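Local coordinates for DUF2235 domain-containing protein (Pseudomonas aeruginosa, PDB 4O5P) that probably hydrolyses membrane phospholipids as an effector of the type VI secretion system, at residues A[70-75]-A[234-239]; A[238-243]-A[280-285]; A[710-715]-A[790-795]; A[757-762]-A[805-810]. One frame throughout, in Å; residues are numbered along the deposited sequence.

Contact 1: residues A[70-75]-A[234-239]; sequences GFDGTN and YGFSRG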
loop_
_atom_site.group_PDB
_atom_site.type_symbol
_atom_site.label_atom_id
_atom_site.label_comp_id
_atom_site.label_asym_id
_atom_site.label_seq_id
_atom_site.Cartn_x
_atom_site.Cartn_y
_atom_site.Cartn_z
ATOM N N GLY A 70 -3.640 5.596 11.601
ATOM C CA GLY A 70 -3.463 5.783 10.169
ATOM C C GLY A 70 -2.137 5.207 9.709
ATOM O O GLY A 70 -1.082 5.609 10.206
ATOM N N PHE A 71 -2.197 4.253 8.775
ATOM C CA PHE A 71 -1.016 3.676 8.151
ATOM C C PHE A 71 -0.862 4.276 6.751
ATOM O O PHE A 71 -1.669 3.992 5.830
ATOM C CB PHE A 71 -1.166 2.163 8.001
ATOM C CG PHE A 71 -1.335 1.413 9.297
ATOM C CD1 PHE A 71 -0.229 1.003 10.020
ATOM C CD2 PHE A 71 -2.598 1.059 9.753
ATOM C CE1 PHE A 71 -0.368 0.286 11.194
ATOM C CE2 PHE A 71 -2.752 0.330 10.921
ATOM C CZ PHE A 71 -1.631 -0.057 11.643
ATOM N N ASP A 72 0.179 5.095 6.591
ATOM C CA ASP A 72 0.396 5.827 5.346
ATOM C C ASP A 72 0.920 4.914 4.250
ATOM O O ASP A 72 1.306 3.761 4.508
ATOM C CB ASP A 72 1.355 7.002 5.543
ATOM C CG ASP A 72 0.991 8.192 4.675
ATOM O OD1 ASP A 72 0.287 7.998 3.648
ATOM O OD2 ASP A 72 1.409 9.327 5.012
ATOM N N GLY A 73 0.936 5.430 3.024
ATOM C CA GLY A 73 1.230 4.597 1.879
ATOM C C GLY A 73 2.698 4.457 1.562
ATOM O O GLY A 73 3.561 4.991 2.260
ATOM N N THR A 74 2.963 3.725 0.489
ATOM C CA THR A 74 4.300 3.492 -0.017
ATOM C C THR A 74 5.007 4.812 -0.275
ATOM O O THR A 74 4.514 5.638 -1.037
ATOM C CB THR A 74 4.207 2.723 -1.342
ATOM O OG1 THR A 74 3.374 1.570 -1.150
ATOM C CG2 THR A 74 5.588 2.300 -1.815
ATOM N N ASN A 75 6.163 4.992 0.364
ATOM C CA ASN A 75 6.988 6.191 0.209
ATOM C C ASN A 75 6.309 7.478 0.678
ATOM O O ASN A 75 6.746 8.579 0.331
ATOM C CB ASN A 75 7.487 6.357 -1.236
ATOM C CG ASN A 75 8.748 7.199 -1.322
ATOM O OD1 ASN A 75 9.698 6.990 -0.558
ATOM N ND2 ASN A 75 8.768 8.157 -2.250
ATOM N N TYR A 234 -7.307 4.016 9.182
ATOM C CA TYR A 234 -7.213 4.470 7.795
ATOM C C TYR A 234 -5.903 3.930 7.217
ATOM O O TYR A 234 -4.879 3.956 7.895
ATOM C CB TYR A 234 -7.226 6.012 7.710
ATOM C CG TYR A 234 -8.359 6.686 8.476
ATOM C CD1 TYR A 234 -9.686 6.474 8.128
ATOM C CD2 TYR A 234 -8.088 7.542 9.538
ATOM C CE1 TYR A 234 -10.719 7.083 8.826
ATOM C CE2 TYR A 234 -9.110 8.163 10.239
ATOM C CZ TYR A 234 -10.417 7.933 9.876
ATOM O OH TYR A 234 -11.425 8.537 10.584
ATOM N N GLY A 235 -5.927 3.439 5.976
ATOM C CA GLY A 235 -4.700 2.956 5.361
ATOM C C GLY A 235 -4.655 3.269 3.874
ATOM O O GLY A 235 -5.700 3.305 3.220
ATOM N N PHE A 236 -3.462 3.496 3.337
ATOM C CA PHE A 236 -3.348 3.661 1.869
ATOM C C PHE A 236 -2.207 2.794 1.364
ATOM O O PHE A 236 -1.146 2.746 1.994
ATOM C CB PHE A 236 -3.175 5.160 1.519
ATOM C CG PHE A 236 -2.594 5.458 0.144
ATOM C CD1 PHE A 236 -2.992 4.767 -1.010
ATOM C CD2 PHE A 236 -1.668 6.489 0.013
ATOM C CE1 PHE A 236 -2.437 5.091 -2.256
ATOM C CE2 PHE A 236 -1.124 6.825 -1.228
ATOM C CZ PHE A 236 -1.501 6.125 -2.359
ATOM N N SER A 237 -2.430 2.082 0.255
ATOM C CA SER A 237 -1.341 1.344 -0.422
ATOM C C SER A 237 -0.847 0.200 0.452
ATOM O O SER A 237 -1.635 -0.595 0.931
ATOM C CB SER A 237 -0.184 2.280 -0.781
ATOM O OG SER A 237 0.739 1.656 -1.689
ATOM N N ARG A 238 0.457 0.119 0.688
ATOM C CA ARG A 238 0.938 -0.896 1.597
ATOM C C ARG A 238 0.447 -0.626 3.009
ATOM O O ARG A 238 0.418 -1.527 3.846
ATOM C CB ARG A 238 2.462 -1.042 1.516
ATOM C CG ARG A 238 2.840 -1.752 0.239
ATOM C CD ARG A 238 4.286 -1.637 -0.120
ATOM N NE ARG A 238 4.570 -2.468 -1.279
ATOM C CZ ARG A 238 4.637 -2.018 -2.530
ATOM N NH1 ARG A 238 4.433 -0.730 -2.802
ATOM N NH2 ARG A 238 4.909 -2.863 -3.511
ATOM N N GLY A 239 0.005 0.597 3.262
ATOM C CA GLY A 239 -0.491 0.935 4.587
ATOM C C GLY A 239 -1.925 0.432 4.717
ATOM O O GLY A 239 -2.397 0.140 5.808
#
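Thr-74 meets both Ser-237 and Arg-238 through one atom, its OG1. Thr-74 OG1 lies 2.7 Å from Ser-237 OG in a hydrogen bond that either hydroxyl could donate. Arg-238 NH1 donates a second bond to Thr-74 OG1 at 3.0 Å, with the oxygen near the plane of the guanidinium. In Thr-74, OG1 is anti to the carbonyl carbon (chi1 -51°) and CG2 is anti to the backbone N. This puts both near Arg-238 NH1, with Thr-74 CG2 3.4 Å from Arg-238 NH1. Outside partners add to this network: Ser-237 OG is also bonded to His-379 NE2, and Arg-238 NE to Ala-285 O.

Phe-71 works mainly through its backbone. Its N donates to Tyr-234 O at 2.8 Å, and its O accepts from Phe-236 N at 3.1 Å. These bonds join strands 62-71 and 225-236 in parallel, with Phe-71 level with Gly-235. The side chain of Phe-71 starts beside the first turn of helix 238-254, its CB 3.2 Å from Gly-239 O. The ring then runs on to Glu-242 and Ala-243. Tyr-234 points to the other face of the sheet, where its ring packs on Leu-95 and Phe-276.

Glycines let the backbones close up. Gly-239 CA rests 3.3 Å from Asp-72 O, and Gly-73 CA sits 3.0 Å from Phe-236 O. Between strand and helix, Ser-237 adopts an unusual backbone (phi 67°, psi -128°). This sharp turn and the Gly-Phe-Ser-Arg-Gly sequence are consistent with the nucleophile elbow of an alpha/beta-hydrolase, with Ser-237 as the likely nucleophile.

Contact 2: residues A[238-243]-A[280-285]; sequences RGAAEA and FDTVAA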
loop_
_atom_site.group_PDB
_atom_site.type_symbol
_atom_site.label_atom_id
_atom_site.label_comp_id
_atom_site.label_asym_id
_atom_site.label_seq_id
_atom_site.Cartn_x
_atom_site.Cartn_y
_atom_site.Cartn_z
ATOM N N ARG A 238 0.457 0.119 0.688
ATOM C CA ARG A 238 0.938 -0.896 1.597
ATOM C C ARG A 238 0.447 -0.626 3.009
ATOM O O ARG A 238 0.418 -1.527 3.846
ATOM C CB ARG A 238 2.462 -1.042 1.516
ATOM C CG ARG A 238 2.840 -1.752 0.239
ATOM C CD ARG A 238 4.286 -1.637 -0.120
ATOM N NE ARG A 238 4.570 -2.468 -1.279
ATOM C CZ ARG A 238 4.637 -2.018 -2.530
ATOM N NH1 ARG A 238 4.433 -0.730 -2.802
ATOM N NH2 ARG A 238 4.909 -2.863 -3.511
ATOM N N GLY A 239 0.005 0.597 3.262
ATOM C CA GLY A 239 -0.491 0.935 4.587
ATOM C C GLY A 239 -1.925 0.432 4.717
ATOM O O GLY A 239 -2.397 0.140 5.808
ATOM N N ALA A 240 -2.614 0.312 3.585
ATOM C CA ALA A 240 -3.923 -0.338 3.564
ATOM C C ALA A 240 -3.753 -1.845 3.762
ATOM O O ALA A 240 -4.524 -2.485 4.489
ATOM C CB ALA A 240 -4.655 -0.036 2.252
ATOM N N ALA A 241 -2.738 -2.416 3.119
ATOM C CA ALA A 241 -2.388 -3.816 3.379
ATOM C C ALA A 241 -2.104 -4.034 4.863
ATOM O O ALA A 241 -2.579 -5.018 5.466
ATOM C CB ALA A 241 -1.189 -4.239 2.541
ATOM N N GLU A 242 -1.316 -3.123 5.443
ATOM C CA GLU A 242 -0.988 -3.176 6.857
ATOM C C GLU A 242 -2.234 -3.063 7.714
ATOM O O GLU A 242 -2.342 -3.742 8.719
ATOM C CB GLU A 242 -0.015 -2.069 7.240
ATOM C CG GLU A 242 1.427 -2.277 6.759
ATOM C CD GLU A 242 2.107 -0.952 6.556
ATOM O OE1 GLU A 242 1.797 -0.024 7.332
ATOM O OE2 GLU A 242 2.924 -0.817 5.621
ATOM N N ALA A 243 -3.168 -2.200 7.335
ATOM C CA ALA A 243 -4.408 -2.062 8.114
ATOM C C ALA A 243 -5.199 -3.359 8.110
ATOM O O ALA A 243 -5.779 -3.759 9.129
ATOM C CB ALA A 243 -5.249 -0.942 7.592
ATOM N N PHE A 280 -7.559 3.037 0.994
ATOM C CA PHE A 280 -7.350 3.594 -0.332
ATOM C C PHE A 280 -6.449 2.622 -1.086
ATOM O O PHE A 280 -5.284 2.447 -0.687
ATOM C CB PHE A 280 -6.614 4.940 -0.245
ATOM C CG PHE A 280 -7.371 6.033 0.469
ATOM C CD1 PHE A 280 -8.181 6.911 -0.250
ATOM C CD2 PHE A 280 -7.229 6.226 1.838
ATOM C CE1 PHE A 280 -8.855 7.940 0.379
ATOM C CE2 PHE A 280 -7.901 7.265 2.482
ATOM C CZ PHE A 280 -8.720 8.123 1.753
ATOM N N ASP A 281 -6.987 1.972 -2.123
ATOM C CA ASP A 281 -6.179 1.228 -3.119
ATOM C C ASP A 281 -5.128 0.321 -2.508
ATOM O O ASP A 281 -3.940 0.607 -2.616
ATOM C CB ASP A 281 -5.493 2.211 -4.083
ATOM C CG ASP A 281 -5.283 1.636 -5.462
ATOM O OD1 ASP A 281 -6.249 1.093 -6.030
ATOM O OD2 ASP A 281 -4.154 1.722 -5.997
ATOM N N THR A 282 -5.572 -0.764 -1.861
ATOM C CA THR A 282 -4.682 -1.693 -1.169
ATOM C C THR A 282 -3.643 -2.329 -2.087
ATOM O O THR A 282 -4.003 -2.914 -3.107
ATOM C CB THR A 282 -5.473 -2.858 -0.572
ATOM O OG1 THR A 282 -6.484 -2.349 0.295
ATOM C CG2 THR A 282 -4.551 -3.802 0.200
ATOM N N VAL A 283 -2.366 -2.228 -1.708
ATOM C CA VAL A 283 -1.285 -2.909 -2.433
ATOM C C VAL A 283 -0.440 -3.675 -1.437
ATOM O O VAL A 283 0.106 -3.083 -0.523
ATOM C CB VAL A 283 -0.383 -1.923 -3.188
ATOM C CG1 VAL A 283 0.847 -2.658 -3.760
ATOM C CG2 VAL A 283 -1.176 -1.211 -4.291
ATOM N N ALA A 284 -0.343 -4.992 -1.599
ATOM C CA ALA A 284 0.262 -5.838 -0.566
ATOM C C ALA A 284 1.565 -6.441 -1.046
ATOM O O ALA A 284 2.129 -7.338 -0.398
ATOM C CB ALA A 284 -0.710 -6.944 -0.151
ATOM N N ALA A 285 2.050 -5.918 -2.167
ATOM C CA ALA A 285 3.149 -6.540 -2.902
ATOM C C ALA A 285 4.481 -6.260 -2.264
ATOM O O ALA A 285 4.712 -5.164 -1.745
ATOM C CB ALA A 285 3.176 -6.035 -4.363
#
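Arg-238 grips the backbone of Ala-285 side-on with two nitrogens, both bonded to the same oxygen. Arg-238 NE lies 2.7 Å from Ala-285 O and approaches in the carbonyl plane. Arg-238 NH2 lies 2.9 Å from Ala-285 O, but well above that plane (55°). The oxygen lies close to the guanidinium plane, 8° out of it.

One face of the guanidinium takes an apolar partner. With CG1 anti to the backbone N (chi1 172°), Val-283 brings this methyl over the centre of the guanidinium, 4.0 Å from Arg-238 CZ. Arg-238 also makes a cation-pi contact with Phe-344.

Val-283 O is met by carbons: Arg-238 CA makes a CA-H...O contact at 3.2 Å, and Arg-238 CG packs on the same oxygen.

Small side chains fill the rest. Ala-240 CB touches Thr-282 OG1 at 3.5 Å. Thr-282 CG2 lies against the backbone of Ala-241. Ala-241 CB meets Ala-284 CB at 3.8 Å. The loop can therefore run close along the first turn of helix 238-254. Asp-281 points away from this helix, bonds to His-379 ND1 and forms a salt bridge with Arg-685, in a geometry consistent with a Ser-His-Asp triad.

The two N-H groups would probably polarise the Ala-285 carbonyl, and their double grip limits rotation of the guanidinium while tying the loop after Asp-281 to the helix start.

Contact 3: residues A[710-715]-A[790-795]; sequences GVMLAS and PPPPPL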
loop_
_atom_site.group_PDB
_atom_site.type_symbol
_atom_site.label_atom_id
_atom_site.label_comp_id
_atom_site.label_asym_id
_atom_site.label_seq_id
_atom_site.Cartn_x
_atom_site.Cartn_y
_atom_site.Cartn_z
ATOM N N GLY A 710 16.867 -26.563 -6.327
ATOM C CA GLY A 710 17.145 -27.581 -5.328
ATOM C C GLY A 710 18.066 -27.168 -4.192
ATOM O O GLY A 710 18.670 -28.022 -3.522
ATOM N N VAL A 711 18.175 -25.865 -3.964
ATOM C CA VAL A 711 18.941 -25.360 -2.828
ATOM C C VAL A 711 18.305 -24.082 -2.282
ATOM O O VAL A 711 17.668 -23.338 -3.034
ATOM C CB VAL A 711 20.411 -25.084 -3.225
ATOM C CG1 VAL A 711 20.515 -23.805 -4.055
ATOM C CG2 VAL A 711 21.270 -24.964 -1.996
HETATM N N MSE A 712 18.453 -23.835 -0.981
HETATM C CA MSE A 712 18.062 -22.543 -0.409
HETATM C C MSE A 712 19.193 -21.536 -0.599
HETATM O O MSE A 712 20.373 -21.869 -0.442
HETATM C CB MSE A 712 17.734 -22.661 1.087
HETATM C CG MSE A 712 16.464 -23.440 1.413
HETATM SE SE MSE A 712 14.783 -22.561 0.921
HETATM C CE MSE A 712 14.946 -20.972 2.054
ATOM N N LEU A 713 18.839 -20.304 -0.941
ATOM C CA LEU A 713 19.841 -19.261 -1.126
ATOM C C LEU A 713 19.204 -17.889 -0.917
ATOM O O LEU A 713 18.031 -17.683 -1.262
ATOM C CB LEU A 713 20.459 -19.356 -2.529
ATOM C CG LEU A 713 21.939 -18.974 -2.692
ATOM C CD1 LEU A 713 22.810 -19.951 -1.950
ATOM C CD2 LEU A 713 22.363 -18.923 -4.161
ATOM N N ALA A 714 19.971 -16.950 -0.366
ATOM C CA ALA A 714 19.439 -15.618 -0.058
ATOM C C ALA A 714 19.010 -14.882 -1.322
ATOM O O ALA A 714 18.005 -14.166 -1.314
ATOM C CB ALA A 714 20.461 -14.783 0.735
ATOM N N SER A 715 19.771 -15.083 -2.401
ATOM C CA SER A 715 19.507 -14.440 -3.692
ATOM C C SER A 715 19.728 -15.437 -4.813
ATOM O O SER A 715 20.724 -16.168 -4.816
ATOM C CB SER A 715 20.438 -13.244 -3.918
ATOM O OG SER A 715 19.781 -12.023 -3.631
ATOM N N PRO A 790 7.937 -29.554 1.958
ATOM C CA PRO A 790 9.286 -29.346 2.490
ATOM C C PRO A 790 10.166 -28.601 1.490
ATOM O O PRO A 790 10.059 -28.831 0.285
ATOM C CB PRO A 790 9.799 -30.773 2.757
ATOM C CG PRO A 790 8.787 -31.707 2.151
ATOM C CD PRO A 790 7.497 -30.953 2.065
ATOM N N PRO A 791 11.024 -27.704 1.998
ATOM C CA PRO A 791 11.904 -26.827 1.215
ATOM C C PRO A 791 13.091 -27.597 0.654
ATOM O O PRO A 791 13.262 -28.762 1.020
ATOM C CB PRO A 791 12.390 -25.822 2.264
ATOM C CG PRO A 791 12.411 -26.608 3.538
ATOM C CD PRO A 791 11.249 -27.563 3.450
ATOM N N PRO A 792 13.886 -26.972 -0.237
ATOM C CA PRO A 792 15.137 -27.601 -0.671
ATOM C C PRO A 792 16.124 -27.545 0.484
ATOM O O PRO A 792 15.883 -26.785 1.419
ATOM C CB PRO A 792 15.607 -26.682 -1.811
ATOM C CG PRO A 792 14.999 -25.344 -1.480
ATOM C CD PRO A 792 13.638 -25.710 -0.960
ATOM N N PRO A 793 17.204 -28.347 0.445
ATOM C CA PRO A 793 18.150 -28.333 1.571
ATOM C C PRO A 793 18.914 -27.013 1.675
ATOM O O PRO A 793 19.030 -26.294 0.679
ATOM C CB PRO A 793 19.135 -29.455 1.220
ATOM C CG PRO A 793 18.452 -30.296 0.196
ATOM C CD PRO A 793 17.554 -29.361 -0.566
ATOM N N PRO A 794 19.426 -26.690 2.871
ATOM C CA PRO A 794 20.304 -25.520 2.995
ATOM C C PRO A 794 21.568 -25.701 2.166
ATOM O O PRO A 794 21.913 -26.837 1.826
ATOM C CB PRO A 794 20.652 -25.480 4.492
ATOM C CG PRO A 794 20.164 -26.791 5.071
ATOM C CD PRO A 794 19.075 -27.278 4.177
ATOM N N LEU A 795 22.234 -24.601 1.833
ATOM C CA LEU A 795 23.404 -24.659 0.963
ATOM C C LEU A 795 24.493 -25.578 1.528
ATOM O O LEU A 795 25.155 -26.300 0.780
ATOM C CB LEU A 795 23.952 -23.253 0.716
ATOM C CG LEU A 795 25.148 -23.115 -0.220
ATOM C CD1 LEU A 795 24.864 -23.773 -1.549
ATOM C CD2 LEU A 795 25.465 -21.640 -0.414
HETATM O O HOH W 1 20.891 -22.160 2.996
#
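Met-712, a selenomethionine, curls its side chain against the ring of Pro-792. Two successive bends make the curl: chi2 (-70°) places SE and chi3 (-62°) places CE. The selenium ends 3.7 Å from Pro-792 CG, and the two side chains cross at about a right angle. Met-712 CG also rests on the backbone, 3.4 Å from Pro-792 O. Pro-791 CB touches the selenium more loosely.

The CB edge of the Pro-792 ring abuts the 710-711 backbone, with Pro-792 CB 3.4 Å from Val-711 N. Pro-793 CD sits against Gly-710 O.

Residues 790-794 are five prolines in a row, with backbone angles of the polyproline II kind. This extended run leads into helix 795-798, with Pro-794 at the N-cap position. A proline has no N-H to give, yet its carbonyl can accept: Met-712 N donates to Pro-793 O at 3.0 Å. Both segments belong to the C-terminal family region of this Tle1-like protein.

Beyond the prolines, Leu-795 takes over the packing. Its CG is anti to the backbone N (chi1 -178°), which carries the branch to two neighbours. Leu-795 CD1 meets Val-711 CG2 at 3.8 Å. Val-711 CG2 is anti to its backbone N, while CG1 lies between that N and the carbonyl carbon. Leu-795 CD2 meets Leu-713 CD1 at 3.5 Å, crossing at a slant. A water accepts from Leu-795 N at 3.0 Å and reaches Met-712 O by a weak bond.

Contact 4: residues A[757-762]-A[805-810]; sequences TGIALP and LQQVLL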
loop_
_atom_site.group_PDB
_atom_site.type_symbol
_atom_site.label_atom_id
_atom_site.label_comp_id
_atom_site.label_asym_id
_atom_site.label_seq_id
_atom_site.Cartn_x
_atom_site.Cartn_y
_atom_site.Cartn_z
ATOM N N THR A 757 28.743 -15.855 -7.790
ATOM C CA THR A 757 29.778 -16.610 -8.479
ATOM C C THR A 757 29.427 -16.932 -9.932
ATOM O O THR A 757 30.312 -17.241 -10.727
ATOM C CB THR A 757 30.041 -17.921 -7.758
ATOM O OG1 THR A 757 31.179 -18.574 -8.329
ATOM C CG2 THR A 757 28.866 -18.799 -7.916
ATOM N N GLY A 758 28.142 -16.867 -10.278
ATOM C CA GLY A 758 27.712 -17.219 -11.619
ATOM C C GLY A 758 27.453 -18.707 -11.822
ATOM O O GLY A 758 26.990 -19.121 -12.886
ATOM N N ILE A 759 27.740 -19.511 -10.799
ATOM C CA ILE A 759 27.632 -20.973 -10.888
ATOM C C ILE A 759 26.179 -21.448 -10.993
ATOM O O ILE A 759 25.286 -20.894 -10.352
ATOM C CB ILE A 759 28.369 -21.658 -9.698
ATOM C CG1 ILE A 759 29.883 -21.444 -9.821
ATOM C CG2 ILE A 759 28.092 -23.141 -9.641
ATOM C CD1 ILE A 759 30.667 -21.783 -8.544
ATOM N N ALA A 760 25.944 -22.462 -11.822
ATOM C CA ALA A 760 24.600 -22.993 -12.027
ATOM C C ALA A 760 24.069 -23.740 -10.793
ATOM O O ALA A 760 24.774 -24.550 -10.193
ATOM C CB ALA A 760 24.574 -23.902 -13.266
ATOM N N LEU A 761 22.813 -23.478 -10.438
ATOM C CA LEU A 761 22.166 -24.165 -9.328
ATOM C C LEU A 761 21.379 -25.388 -9.813
ATOM O O LEU A 761 20.797 -25.376 -10.896
ATOM C CB LEU A 761 21.251 -23.200 -8.560
ATOM C CG LEU A 761 21.965 -22.073 -7.811
ATOM C CD1 LEU A 761 20.962 -21.089 -7.233
ATOM C CD2 LEU A 761 22.851 -22.633 -6.709
ATOM N N PRO A 762 21.348 -26.448 -8.995
ATOM C CA PRO A 762 20.575 -27.654 -9.316
ATOM C C PRO A 762 19.076 -27.365 -9.478
ATOM O O PRO A 762 18.483 -26.680 -8.641
ATOM C CB PRO A 762 20.796 -28.541 -8.083
ATOM C CG PRO A 762 21.140 -27.578 -6.978
ATOM C CD PRO A 762 21.938 -26.507 -7.644
ATOM N N LEU A 805 29.017 -26.091 -5.767
ATOM C CA LEU A 805 28.218 -25.510 -4.709
ATOM C C LEU A 805 29.121 -25.128 -3.539
ATOM O O LEU A 805 28.795 -24.223 -2.796
ATOM C CB LEU A 805 27.113 -26.467 -4.259
ATOM C CG LEU A 805 25.989 -26.735 -5.268
ATOM C CD1 LEU A 805 24.873 -27.557 -4.646
ATOM C CD2 LEU A 805 25.443 -25.431 -5.844
ATOM N N GLN A 806 30.260 -25.802 -3.375
ATOM C CA GLN A 806 31.188 -25.409 -2.312
ATOM C C GLN A 806 31.744 -24.018 -2.590
ATOM O O GLN A 806 31.871 -23.201 -1.673
ATOM C CB GLN A 806 32.325 -26.418 -2.147
ATOM C CG GLN A 806 31.902 -27.770 -1.596
ATOM C CD GLN A 806 33.022 -28.795 -1.677
ATOM O OE1 GLN A 806 34.206 -28.461 -1.536
ATOM N NE2 GLN A 806 32.654 -30.051 -1.923
ATOM N N GLN A 807 32.059 -23.723 -3.848
ATOM C CA GLN A 807 32.457 -22.336 -4.146
ATOM C C GLN A 807 31.326 -21.336 -3.885
ATOM O O GLN A 807 31.542 -20.274 -3.258
ATOM C CB GLN A 807 32.988 -22.189 -5.568
ATOM C CG GLN A 807 34.516 -22.214 -5.642
ATOM C CD GLN A 807 35.011 -22.513 -7.032
ATOM O OE1 GLN A 807 34.216 -22.741 -7.942
ATOM N NE2 GLN A 807 36.331 -22.521 -7.208
ATOM N N VAL A 808 30.127 -21.672 -4.361
ATOM C CA VAL A 808 28.956 -20.837 -4.053
ATOM C C VAL A 808 28.874 -20.548 -2.555
ATOM O O VAL A 808 28.714 -19.401 -2.142
ATOM C CB VAL A 808 27.645 -21.504 -4.510
ATOM C CG1 VAL A 808 26.434 -20.712 -4.026
ATOM C CG2 VAL A 808 27.628 -21.656 -6.029
ATOM N N LEU A 809 29.024 -21.604 -1.760
ATOM C CA LEU A 809 28.930 -21.556 -0.307
ATOM C C LEU A 809 30.017 -20.712 0.332
ATOM O O LEU A 809 29.757 -19.996 1.290
ATOM C CB LEU A 809 28.953 -22.973 0.277
ATOM C CG LEU A 809 29.137 -23.077 1.795
ATOM C CD1 LEU A 809 27.953 -22.483 2.540
ATOM C CD2 LEU A 809 29.365 -24.524 2.203
ATOM N N LEU A 810 31.237 -20.810 -0.180
ATOM C CA LEU A 810 32.312 -19.948 0.295
ATOM C C LEU A 810 31.934 -18.469 0.098
ATOM O O LEU A 810 32.045 -17.644 1.034
ATOM C CB LEU A 810 33.607 -20.285 -0.450
ATOM C CG LEU A 810 34.779 -19.352 -0.185
ATOM C CD1 LEU A 810 35.114 -19.389 1.291
ATOM C CD2 LEU A 810 35.976 -19.754 -1.031
#
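Ile-759 and Thr-757 both press on Val-808 CG2, one methyl of the helix 803-814. Thr-757 CG2 comes to 3.6 Å from Val-808 CG2, and their side chains cross at about a right angle. Ile-759 meets the same methyl on a slant, with its CB 3.7 Å from Val-808 CG2. In Val-808, CG2 sits beside the backbone N and CG1 is anti to that N (chi1 173°).

The far end of Ile-759 reaches a different residue. Ile-759 CD1 lies 3.7 Å from Gln-807 OE1 and 3.8 Å from Gln-807 CB, so it lies beside the glutamine chain, the two crossing at about a right angle.

An irregular loop thus packs its apolar side chains on one side of a helix near the end of the modelled chain. The loop lies between strand 749-753 and helix 767-772.

Toward the helix start, Leu-805 offers a single methyl to two neighbours. Leu-805 CD2 and Leu-761 CD2 are 3.9 Å apart, and these leucines cross at about a right angle. Pro-762 instead meets Leu-805 tip to tip, Pro-762 CD being 4.1 Å from Leu-805 CD2.

Overall arrangement
The four contacts form two pairs. Contacts 1 and 2 share Arg-238 and Gly-239, and their centres are about 6 Å apart. A probable hydrogen bond from Ser-237 N to Phe-280 O, 3.0 Å, also joins them. Contact 1 supplies Ser-237 and contact 2 Asp-281 to the likely catalytic site, where His-379 lies between them. Contacts 3 and 4 sit about 12 Å apart, centre to centre, in the C-terminal part. Gly-710 N and Pro-762 O, 2.8 Å apart, probably bond there, and Leu-795 packs on Val-808. The pairs do not touch: nearest atoms of contacts 2 and 3 are about 16 Å apart, and contacts 1 and 4 have centres about 40 Å apart.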